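Local coordinates for protein KmHsv2 (Kluyveromyces marxianus, PDB 3VU4) that probably binds phosphoinositides at membranes through a seven-bladed beta-propeller of the PROPPIN family, as its autophagy relative Atg18 does, at residues V79-I85 against I97-V103; S116-S122 against D136-G140; V231-R235 against Q290-S294; W262-E268 against S294-L300. All coordinates share one frame. Residue numbers count along the deposited sequence, not the author numbering.

Overall arrangement
In a propeller each blade is a four-stranded antiparallel sheet, and these contacts touch four of the seven. Interactions 1, 2 and 4, all partly buried, each join the third strand of a blade to its fourth, mainly through backbone hydrogen bonds; interaction 1 continues into the link to the next blade, whose outer strands interaction 2 pairs. The two meet where Y117 packs on V99 and A101. Interaction 4 buries the most area and is the most extended ladder. Interaction 3 differs: a surface contact between blades, with one direct backbone bond, a salt bridge and a water. It touches interaction 4 and shares S294 with it, about 40 Å centre to centre from interaction 1.

Interaction 1: residues V79-I85 against I97-V103; sequences VKEVVHI and IKVDAPV
A type I beta turn from V79 to V82 leads into strand 82-87, which runs antiparallel to strand 92-98. K80, in the turn, offers its carbonyl O to V103 N (3.0 Å, nearly linear), and its CB rests 3.8 Å from P102 CB. E81 carries the largest share of the covered surface: its O accepts from V99 N at 2.9 Å and also receives a CA-H...O contact from K98 CA at 3.3 Å, while its CB lies 3.6 Å from A101 O. Two consecutive carbonyls thus hold the second segment as it leaves its strand and bends round through D100 and A101. V82 faces K98 in a non-hydrogen-bonded pair (CA-CA 4.5 Å), with V82 CG2 4.1 Å from K98 CG. V83 and I97 form the hydrogen-bonded pair, V83 N to I97 O 2.8 Å and I97 N to V83 O 3.1 Å. On the face of V83, a t rotamer, its CG2 meets V103 CG2 at 3.5 Å. Farther along, I85 CG1 lies 4.5 Å from I97 CD1, both side chains also touching I113 of the next blade. This is the outer edge of a propeller blade, a third-to-fourth-strand hairpin followed by the link into the next blade.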
# COMPACT_ATOMS: atom_id res chain seq x y z
N VAL A 79 15.90 13.42 14.73
CA VAL A 79 16.94 12.44 14.48
C VAL A 79 16.36 11.34 13.59
O VAL A 79 15.61 10.48 14.05
CB VAL A 79 17.47 11.86 15.82
CG1 VAL A 79 16.30 11.50 16.72
CG2 VAL A 79 18.35 10.65 15.56
N LYS A 80 16.74 11.40 12.32
CA LYS A 80 16.26 10.48 11.29
C LYS A 80 16.57 9.01 11.50
O LYS A 80 15.86 8.15 10.98
CB LYS A 80 16.84 10.88 9.93
CG LYS A 80 16.83 12.37 9.61
CD LYS A 80 15.52 12.85 9.04
CE LYS A 80 14.47 13.03 10.12
NZ LYS A 80 13.35 13.88 9.63
N GLU A 81 17.63 8.70 12.25
CA GLU A 81 17.99 7.30 12.44
C GLU A 81 17.38 6.63 13.66
O GLU A 81 17.76 5.51 14.01
CB GLU A 81 19.51 7.13 12.45
CG GLU A 81 20.29 8.39 12.78
CD GLU A 81 20.18 9.44 11.69
OE1 GLU A 81 20.66 9.19 10.56
OE2 GLU A 81 19.62 10.52 11.97
N VAL A 82 16.42 7.29 14.30
CA VAL A 82 15.79 6.72 15.49
C VAL A 82 14.30 6.48 15.30
O VAL A 82 13.57 7.35 14.84
CB VAL A 82 15.99 7.65 16.71
CG1 VAL A 82 15.25 7.10 17.91
CG2 VAL A 82 17.46 7.77 17.00
N VAL A 83 13.85 5.28 15.65
CA VAL A 83 12.45 4.91 15.54
C VAL A 83 11.85 4.75 16.93
O VAL A 83 12.26 3.86 17.69
CB VAL A 83 12.27 3.60 14.75
CG1 VAL A 83 10.82 3.15 14.80
CG2 VAL A 83 12.73 3.78 13.31
N HIS A 84 10.89 5.59 17.26
CA HIS A 84 10.26 5.54 18.57
C HIS A 84 9.01 4.70 18.60
O HIS A 84 8.09 4.93 17.82
CB HIS A 84 9.87 6.95 19.03
CG HIS A 84 11.02 7.90 19.16
ND1 HIS A 84 11.42 8.42 20.38
CD2 HIS A 84 11.81 8.48 18.23
CE1 HIS A 84 12.40 9.27 20.19
NE2 HIS A 84 12.66 9.33 18.89
N ILE A 85 8.96 3.72 19.49
CA ILE A 85 7.76 2.92 19.64
C ILE A 85 7.08 3.68 20.77
O ILE A 85 7.62 3.77 21.87
CB ILE A 85 8.06 1.49 20.09
CG1 ILE A 85 9.07 0.86 19.13
CG2 ILE A 85 6.78 0.67 20.11
CD1 ILE A 85 8.60 0.77 17.70
N ILE A 97 14.80 2.62 18.97
CA ILE A 97 15.59 1.71 18.16
C ILE A 97 16.38 2.60 17.21
O ILE A 97 15.81 3.48 16.57
CB ILE A 97 14.71 0.74 17.36
CG1 ILE A 97 13.90 -0.13 18.33
CG2 ILE A 97 15.57 -0.14 16.48
CD1 ILE A 97 12.85 -0.99 17.65
N LYS A 98 17.69 2.38 17.12
CA LYS A 98 18.52 3.20 16.26
C LYS A 98 19.21 2.42 15.17
O LYS A 98 19.64 1.29 15.37
CB LYS A 98 19.58 3.93 17.08
CG LYS A 98 20.36 4.95 16.27
CD LYS A 98 21.70 5.27 16.92
CE LYS A 98 22.36 6.46 16.24
NZ LYS A 98 21.62 7.73 16.49
N VAL A 99 19.32 3.04 14.00
CA VAL A 99 19.98 2.40 12.87
C VAL A 99 21.10 3.31 12.38
O VAL A 99 21.17 4.48 12.75
CB VAL A 99 18.97 2.10 11.75
CG1 VAL A 99 18.00 1.04 12.22
CG2 VAL A 99 18.21 3.36 11.38
N ASP A 100 21.99 2.76 11.55
CA ASP A 100 23.14 3.51 11.05
C ASP A 100 22.88 4.60 10.01
O ASP A 100 23.72 5.48 9.83
CB ASP A 100 24.18 2.54 10.51
CG ASP A 100 24.60 1.52 11.54
OD1 ASP A 100 24.93 1.93 12.68
OD2 ASP A 100 24.60 0.31 11.21
N ALA A 101 21.75 4.54 9.33
CA ALA A 101 21.43 5.55 8.32
C ALA A 101 20.00 6.02 8.56
O ALA A 101 19.28 5.41 9.35
CB ALA A 101 21.58 4.96 6.93
N PRO A 102 19.56 7.09 7.88
CA PRO A 102 18.19 7.58 8.08
C PRO A 102 17.17 6.49 7.76
O PRO A 102 17.34 5.73 6.81
CB PRO A 102 18.09 8.75 7.10
CG PRO A 102 19.51 9.19 6.93
CD PRO A 102 20.26 7.90 6.87
N VAL A 103 16.11 6.41 8.55
CA VAL A 103 15.09 5.40 8.32
C VAL A 103 14.29 5.68 7.05
O VAL A 103 13.78 6.79 6.86
CB VAL A 103 14.11 5.32 9.50
CG1 VAL A 103 13.03 4.29 9.22
CG2 VAL A 103 14.86 4.96 10.77

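Interaction 2: residues S116-S122 against D136-G140; sequences SYGDVIS and DIRFG
Strand 137-139 lies antiparallel to strand 120-125; over residues 120-122 and 137-139 the axes approach to 4.6 Å, with their N-to-C directions 139° apart. At D136, before the first paired residue, the side chain (m rotamer) reaches across so that its OD1 accepts from S122 OG at 2.7 Å. That serine in turn accepts from Y117 OH (Y117 OH to S122 OG 2.8 Å), making a short polar relay, and R132 supplies D136 with a salt bridge. I137 faces I121 as a hydrogen-bonded pair: I121 N to I137 O is 2.7 Å, I137 N to I121 O 3.0 Å, and I121 CB lies 4.3 Å from I137 CB. R138 stands opposite V120 in a non-hydrogen-bonded pair (CA-CA 4.6 Å); its m, m, m side chain brings CD to 3.6 Å from V120 CG2 and NH1 to 3.3 Å from D119 OD2, a salt bridge whose hydrogen bond is weak. F139 N bonds to D119 O at 3.2 Å. The F139 ring, chi1 p, covers I121, whose CG1 sits 3.8 Å from the ring centroid and 16° off its normal, a CH-pi contact; S116 CB is 3.6 Å from F139 CZ. At G140 the chain turns a corner into the next blade. G118 and D119 form the tight turn between strands 112-117 and 120-125, completing the outer three strands of an antiparallel propeller blade.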
# COMPACT_ATOMS: atom_id res chain seq x y z
N SER A 116 14.18 -0.21 7.30
CA SER A 116 15.22 -0.16 6.28
C SER A 116 15.88 1.21 6.30
O SER A 116 15.25 2.22 6.62
CB SER A 116 14.66 -0.45 4.88
OG SER A 116 13.92 0.64 4.37
N TYR A 117 17.15 1.23 5.95
CA TYR A 117 17.93 2.45 5.92
C TYR A 117 19.10 2.15 5.02
O TYR A 117 19.63 1.05 5.05
CB TYR A 117 18.43 2.79 7.33
CG TYR A 117 19.00 1.61 8.07
CD1 TYR A 117 18.16 0.65 8.64
CD2 TYR A 117 20.38 1.43 8.19
CE1 TYR A 117 18.67 -0.46 9.32
CE2 TYR A 117 20.91 0.32 8.86
CZ TYR A 117 20.05 -0.62 9.42
OH TYR A 117 20.57 -1.72 10.07
N GLY A 118 19.51 3.12 4.22
CA GLY A 118 20.61 2.86 3.32
C GLY A 118 20.19 1.68 2.47
O GLY A 118 19.11 1.71 1.87
N ASP A 119 21.02 0.64 2.43
CA ASP A 119 20.68 -0.53 1.64
C ASP A 119 20.58 -1.77 2.53
O ASP A 119 20.95 -2.87 2.13
CB ASP A 119 21.70 -0.75 0.52
CG ASP A 119 23.08 -1.01 1.04
OD1 ASP A 119 23.29 -0.93 2.27
OD2 ASP A 119 23.97 -1.31 0.21
N VAL A 120 20.03 -1.56 3.72
CA VAL A 120 19.87 -2.64 4.69
C VAL A 120 18.44 -2.70 5.25
O VAL A 120 17.76 -1.68 5.38
CB VAL A 120 20.84 -2.43 5.88
CG1 VAL A 120 20.65 -3.52 6.92
CG2 VAL A 120 22.27 -2.39 5.38
N ILE A 121 17.99 -3.91 5.56
CA ILE A 121 16.68 -4.08 6.17
C ILE A 121 16.94 -4.80 7.49
O ILE A 121 17.61 -5.84 7.51
CB ILE A 121 15.73 -4.97 5.33
CG1 ILE A 121 15.48 -4.33 3.97
CG2 ILE A 121 14.41 -5.15 6.08
CD1 ILE A 121 14.54 -5.12 3.08
N SER A 122 16.45 -4.24 8.59
CA SER A 122 16.65 -4.86 9.91
C SER A 122 15.32 -5.20 10.55
O SER A 122 14.38 -4.41 10.55
CB SER A 122 17.44 -3.93 10.84
OG SER A 122 18.80 -3.86 10.47
N ASP A 136 20.83 -8.93 9.37
CA ASP A 136 20.45 -7.84 8.49
C ASP A 136 20.48 -8.31 7.05
O ASP A 136 21.29 -9.16 6.68
CB ASP A 136 21.40 -6.65 8.66
CG ASP A 136 21.10 -5.86 9.91
OD1 ASP A 136 20.10 -6.20 10.59
OD2 ASP A 136 21.85 -4.89 10.20
N ILE A 137 19.57 -7.76 6.25
CA ILE A 137 19.43 -8.10 4.84
C ILE A 137 19.81 -6.90 3.97
O ILE A 137 19.59 -5.75 4.35
CB ILE A 137 17.98 -8.54 4.55
CG1 ILE A 137 17.69 -9.84 5.31
CG2 ILE A 137 17.76 -8.71 3.06
CD1 ILE A 137 16.22 -10.19 5.41
N ARG A 138 20.39 -7.17 2.81
CA ARG A 138 20.77 -6.12 1.88
C ARG A 138 19.78 -6.12 0.72
O ARG A 138 19.57 -7.14 0.06
CB ARG A 138 22.19 -6.36 1.37
CG ARG A 138 23.23 -6.31 2.48
CD ARG A 138 23.42 -4.89 3.01
NE ARG A 138 24.35 -4.13 2.18
CZ ARG A 138 25.55 -3.74 2.57
NH1 ARG A 138 26.34 -3.06 1.74
NH2 ARG A 138 25.97 -4.02 3.81
N PHE A 139 19.16 -4.97 0.47
CA PHE A 139 18.20 -4.87 -0.61
C PHE A 139 18.54 -3.69 -1.54
O PHE A 139 19.47 -2.94 -1.27
CB PHE A 139 16.79 -4.72 -0.02
CG PHE A 139 16.49 -3.36 0.52
CD1 PHE A 139 17.40 -2.69 1.32
CD2 PHE A 139 15.27 -2.74 0.23
CE1 PHE A 139 17.11 -1.42 1.83
CE2 PHE A 139 14.97 -1.47 0.73
CZ PHE A 139 15.89 -0.81 1.53
N GLY A 140 17.79 -3.54 -2.63
CA GLY A 140 18.06 -2.47 -3.57
C GLY A 140 17.13 -1.28 -3.55
O GLY A 140 16.98 -0.61 -4.57

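Interaction 3: residues V231-R235 against Q290-S294; sequences VREFR and QSEWS
This is a surface contact between neighbouring propeller blades: the outermost strand of one, 230-235, meets residues 290-294 of the long loop that joins the last two strands of the next. F234 and R235 open the FRRG sequence that marks PROPPINs and is required in the family for phosphoinositide binding, so the loop probably packs beside a lipid-binding region. The touching parts run 24° apart, but no beta ladder forms. The one direct backbone bond is R235 N to E292 O, 2.6 Å; the same oxygen lies 3.2 Å from F234 CA. The E292 side chain, chi1 near 132° and otherwise extended, brings OE1 to 3.5 Å from R235 NE in a salt bridge. F234, an m rotamer, has S291 O at its ring edge, 3.5 Å from CD1, while its ring also meets that of F267. R232 lays a guanidinium face over Q290 OE1, 3.6 Å from NH2; the polar ends of these two bond elsewhere, R232 NE to I269 and Q290 NE2 to E268. S291 to W293 form an ST turn, W293 N donating to S291 OG at 3.0 Å. Finally, a water donates to R235 O at 2.5 Å and accepts from S294 N at 3.0 Å.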
# COMPACT_ATOMS: atom_id res chain seq x y z
N VAL A 231 1.30 -15.21 -12.50
CA VAL A 231 -0.12 -15.51 -12.56
C VAL A 231 -0.91 -14.55 -13.46
O VAL A 231 -1.86 -14.97 -14.12
CB VAL A 231 -0.69 -15.47 -11.13
CG1 VAL A 231 -2.18 -15.66 -11.16
CG2 VAL A 231 -0.03 -16.55 -10.31
N ARG A 232 -0.52 -13.28 -13.49
CA ARG A 232 -1.21 -12.28 -14.32
C ARG A 232 -0.25 -11.22 -14.87
O ARG A 232 0.80 -10.94 -14.29
CB ARG A 232 -2.28 -11.56 -13.50
CG ARG A 232 -3.36 -12.44 -12.97
CD ARG A 232 -4.46 -12.65 -13.98
NE ARG A 232 -5.50 -13.51 -13.43
CZ ARG A 232 -5.74 -14.75 -13.84
NH1 ARG A 232 -5.02 -15.27 -14.82
NH2 ARG A 232 -6.70 -15.46 -13.28
N GLU A 233 -0.64 -10.63 -15.98
CA GLU A 233 0.14 -9.57 -16.59
C GLU A 233 -0.84 -8.59 -17.22
O GLU A 233 -1.77 -8.99 -17.92
CB GLU A 233 1.13 -10.12 -17.64
CG GLU A 233 2.35 -9.22 -17.80
CD GLU A 233 3.42 -9.76 -18.75
OE1 GLU A 233 3.26 -9.63 -19.98
OE2 GLU A 233 4.43 -10.31 -18.26
N PHE A 234 -0.65 -7.30 -16.93
CA PHE A 234 -1.50 -6.26 -17.46
C PHE A 234 -0.67 -5.21 -18.20
O PHE A 234 0.46 -4.94 -17.82
CB PHE A 234 -2.26 -5.58 -16.33
CG PHE A 234 -3.04 -6.53 -15.47
CD1 PHE A 234 -4.20 -7.12 -15.94
CD2 PHE A 234 -2.61 -6.82 -14.18
CE1 PHE A 234 -4.93 -7.99 -15.14
CE2 PHE A 234 -3.33 -7.70 -13.37
CZ PHE A 234 -4.50 -8.28 -13.85
N ARG A 235 -1.24 -4.64 -19.25
CA ARG A 235 -0.54 -3.62 -20.03
C ARG A 235 -1.19 -2.30 -19.66
O ARG A 235 -2.41 -2.20 -19.64
CB ARG A 235 -0.71 -3.88 -21.52
CG ARG A 235 -0.43 -5.32 -21.90
CD ARG A 235 1.02 -5.54 -22.22
NE ARG A 235 1.25 -5.37 -23.65
CZ ARG A 235 2.45 -5.41 -24.22
NH1 ARG A 235 3.54 -5.61 -23.48
NH2 ARG A 235 2.56 -5.26 -25.54
N GLN A 290 -9.79 -12.69 -17.78
CA GLN A 290 -9.18 -11.43 -17.38
C GLN A 290 -8.52 -10.65 -18.51
O GLN A 290 -7.63 -11.15 -19.20
CB GLN A 290 -8.18 -11.67 -16.25
CG GLN A 290 -8.86 -12.02 -14.93
CD GLN A 290 -9.82 -13.20 -15.05
OE1 GLN A 290 -9.39 -14.33 -15.31
NE2 GLN A 290 -11.11 -12.94 -14.87
N SER A 291 -8.99 -9.42 -18.70
CA SER A 291 -8.45 -8.55 -19.73
C SER A 291 -7.01 -8.19 -19.43
O SER A 291 -6.58 -8.11 -18.28
CB SER A 291 -9.25 -7.26 -19.82
OG SER A 291 -8.61 -6.36 -20.71
N GLU A 292 -6.27 -7.95 -20.50
CA GLU A 292 -4.87 -7.58 -20.41
C GLU A 292 -4.74 -6.08 -20.07
O GLU A 292 -3.66 -5.62 -19.69
CB GLU A 292 -4.19 -7.96 -21.73
CG GLU A 292 -3.32 -6.92 -22.39
CD GLU A 292 -2.73 -7.42 -23.73
OE1 GLU A 292 -1.97 -6.65 -24.37
OE2 GLU A 292 -3.02 -8.58 -24.12
N TRP A 293 -5.84 -5.36 -20.17
CA TRP A 293 -5.86 -3.92 -19.90
C TRP A 293 -6.80 -3.54 -18.74
O TRP A 293 -7.55 -4.37 -18.22
CB TRP A 293 -6.30 -3.14 -21.15
CG TRP A 293 -5.47 -3.43 -22.36
CD1 TRP A 293 -4.23 -2.92 -22.65
CD2 TRP A 293 -5.80 -4.32 -23.44
NE1 TRP A 293 -3.77 -3.44 -23.84
CE2 TRP A 293 -4.71 -4.30 -24.34
CE3 TRP A 293 -6.90 -5.14 -23.72
CZ2 TRP A 293 -4.70 -5.07 -25.51
CZ3 TRP A 293 -6.89 -5.90 -24.89
CH2 TRP A 293 -5.79 -5.86 -25.77
N SER A 294 -6.74 -2.27 -18.36
CA SER A 294 -7.57 -1.72 -17.29
C SER A 294 -9.08 -1.90 -17.56
O SER A 294 -9.54 -1.76 -18.69
CB SER A 294 -7.26 -0.23 -17.15
OG SER A 294 -8.14 0.38 -16.22
O HOH W 1 -4.40 -0.73 -19.41

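Interaction 4: residues W262-E268 against S294-L300; sequences WTLHVFE and SLCNFKL
The third and fourth strands of the sixth propeller blade along the chain, 263-268 and 296-299, pair antiparallel here, with axes 4.5 Å apart at closest and N-to-C directions at 161°. Three residues bury the most surface, L300, L295 and V266. L300 lies at one end, where W262 adopts a left-handed backbone conformation (phi 65°, psi 49°) after strand 254-259: L300 N bonds to W262 O at 2.9 Å, W262 CB lies 4.3 Å from L300 CB, and L300 CD1 comes to 4.3 Å from L264 CB. From there the ladder runs through T263 with K299 (non-hydrogen-bonded, CA-CA 4.5 Å), then L264 with F298, whose bonds are L264 N to F298 O at 2.7 Å and F298 N to L264 O at 2.8 Å, then H265 with N297 (CA-CA 4.7 Å). V266, a t rotamer, marks the other end, where pairing loosens: V266 N to C296 O is weak at 3.4 Å, though V266 CB still packs on C296 SG at 4.0 Å. V266, C296 and F298 share a face that I345 of strand 342-352 in the next blade covers. At L295 the backbone hold is regained. Its side chain, chi1 near -110°, points toward strand 263-268 and places CD2 3.8 Å from E268 CB, while L295 N donates to V266 O at 2.6 Å.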
# COMPACT_ATOMS: atom_id res chain seq x y z
N TRP A 262 -2.80 11.52 -12.56
CA TRP A 262 -3.94 11.48 -11.66
C TRP A 262 -5.15 10.77 -12.26
O TRP A 262 -6.28 11.27 -12.25
CB TRP A 262 -4.27 12.90 -11.18
CG TRP A 262 -3.04 13.57 -10.65
CD1 TRP A 262 -2.44 14.68 -11.15
CD2 TRP A 262 -2.19 13.08 -9.60
NE1 TRP A 262 -1.26 14.91 -10.49
CE2 TRP A 262 -1.07 13.95 -9.54
CE3 TRP A 262 -2.24 12.00 -8.72
CZ2 TRP A 262 -0.03 13.77 -8.62
CZ3 TRP A 262 -1.21 11.82 -7.81
CH2 TRP A 262 -0.11 12.70 -7.77
N THR A 263 -4.87 9.59 -12.79
CA THR A 263 -5.89 8.75 -13.38
C THR A 263 -5.93 7.44 -12.59
O THR A 263 -4.90 6.83 -12.33
CB THR A 263 -5.58 8.46 -14.83
OG1 THR A 263 -5.57 9.70 -15.55
CG2 THR A 263 -6.63 7.56 -15.42
N LEU A 264 -7.13 7.04 -12.20
CA LEU A 264 -7.31 5.81 -11.44
C LEU A 264 -7.67 4.69 -12.41
O LEU A 264 -8.54 4.85 -13.26
CB LEU A 264 -8.42 6.02 -10.40
CG LEU A 264 -8.77 4.87 -9.46
CD1 LEU A 264 -7.53 4.44 -8.69
CD2 LEU A 264 -9.89 5.31 -8.50
N HIS A 265 -6.96 3.56 -12.30
CA HIS A 265 -7.17 2.40 -13.16
C HIS A 265 -7.42 1.16 -12.30
O HIS A 265 -6.87 1.02 -11.20
CB HIS A 265 -5.93 2.12 -14.01
CG HIS A 265 -5.42 3.31 -14.77
ND1 HIS A 265 -5.91 3.67 -16.01
CD2 HIS A 265 -4.46 4.21 -14.47
CE1 HIS A 265 -5.28 4.75 -16.43
NE2 HIS A 265 -4.39 5.09 -15.52
N VAL A 266 -8.25 0.25 -12.80
CA VAL A 266 -8.54 -0.97 -12.07
C VAL A 266 -8.27 -2.15 -12.98
O VAL A 266 -8.73 -2.18 -14.12
CB VAL A 266 -10.00 -1.02 -11.61
CG1 VAL A 266 -10.30 -2.39 -11.02
CG2 VAL A 266 -10.26 0.08 -10.59
N PHE A 267 -7.48 -3.10 -12.48
CA PHE A 267 -7.15 -4.31 -13.23
C PHE A 267 -7.82 -5.48 -12.52
O PHE A 267 -7.96 -5.48 -11.29
CB PHE A 267 -5.64 -4.51 -13.30
CG PHE A 267 -4.93 -3.43 -14.06
CD1 PHE A 267 -4.83 -3.50 -15.44
CD2 PHE A 267 -4.40 -2.33 -13.40
CE1 PHE A 267 -4.20 -2.47 -16.16
CE2 PHE A 267 -3.77 -1.31 -14.10
CZ PHE A 267 -3.67 -1.38 -15.49
N GLU A 268 -8.23 -6.49 -13.28
CA GLU A 268 -8.91 -7.63 -12.69
C GLU A 268 -8.07 -8.90 -12.62
O GLU A 268 -7.66 -9.43 -13.66
CB GLU A 268 -10.20 -7.89 -13.48
CG GLU A 268 -10.95 -9.17 -13.11
CD GLU A 268 -12.22 -9.34 -13.93
OE1 GLU A 268 -13.25 -8.73 -13.58
OE2 GLU A 268 -12.18 -10.07 -14.95
N SER A 294 -6.74 -2.27 -18.36
CA SER A 294 -7.57 -1.72 -17.29
C SER A 294 -9.08 -1.90 -17.56
O SER A 294 -9.54 -1.76 -18.69
CB SER A 294 -7.26 -0.23 -17.15
OG SER A 294 -8.14 0.38 -16.22
N LEU A 295 -9.83 -2.21 -16.51
CA LEU A 295 -11.28 -2.38 -16.62
C LEU A 295 -11.95 -1.02 -16.83
O LEU A 295 -12.93 -0.90 -17.55
CB LEU A 295 -11.83 -3.01 -15.35
CG LEU A 295 -12.34 -4.44 -15.45
CD1 LEU A 295 -11.36 -5.29 -16.24
CD2 LEU A 295 -12.55 -4.98 -14.04
N CYS A 296 -11.41 -0.01 -16.16
CA CYS A 296 -11.94 1.34 -16.25
C CYS A 296 -10.86 2.34 -15.89
O CYS A 296 -9.98 2.05 -15.09
CB CYS A 296 -13.14 1.49 -15.31
SG CYS A 296 -12.87 0.87 -13.63
N ASN A 297 -10.95 3.53 -16.48
CA ASN A 297 -9.98 4.59 -16.25
C ASN A 297 -10.71 5.85 -15.84
O ASN A 297 -11.37 6.50 -16.65
CB ASN A 297 -9.18 4.84 -17.52
CG ASN A 297 -8.61 3.56 -18.11
OD1 ASN A 297 -7.92 2.80 -17.42
ND2 ASN A 297 -8.90 3.31 -19.39
N PHE A 298 -10.56 6.22 -14.57
CA PHE A 298 -11.22 7.39 -14.03
C PHE A 298 -10.24 8.54 -13.81
O PHE A 298 -9.20 8.37 -13.20
CB PHE A 298 -11.88 7.00 -12.71
CG PHE A 298 -12.71 8.08 -12.10
CD1 PHE A 298 -14.06 8.19 -12.41
CD2 PHE A 298 -12.16 8.95 -11.16
CE1 PHE A 298 -14.84 9.15 -11.78
CE2 PHE A 298 -12.94 9.92 -10.53
CZ PHE A 298 -14.27 10.02 -10.84
N LYS A 299 -10.59 9.72 -14.31
CA LYS A 299 -9.73 10.89 -14.13
C LYS A 299 -10.07 11.61 -12.84
O LYS A 299 -11.19 12.10 -12.65
CB LYS A 299 -9.85 11.83 -15.34
CG LYS A 299 -9.35 11.17 -16.63
CD LYS A 299 -9.25 12.15 -17.79
CE LYS A 299 -8.69 11.47 -19.04
NZ LYS A 299 -8.58 12.39 -20.21
N LEU A 300 -9.09 11.66 -11.94
CA LEU A 300 -9.26 12.29 -10.65
C LEU A 300 -9.24 13.81 -10.74
O LEU A 300 -8.58 14.39 -11.61
CB LEU A 300 -8.18 11.79 -9.69
CG LEU A 300 -8.25 10.28 -9.47
CD1 LEU A 300 -6.93 9.74 -8.91
CD2 LEU A 300 -9.45 9.96 -8.56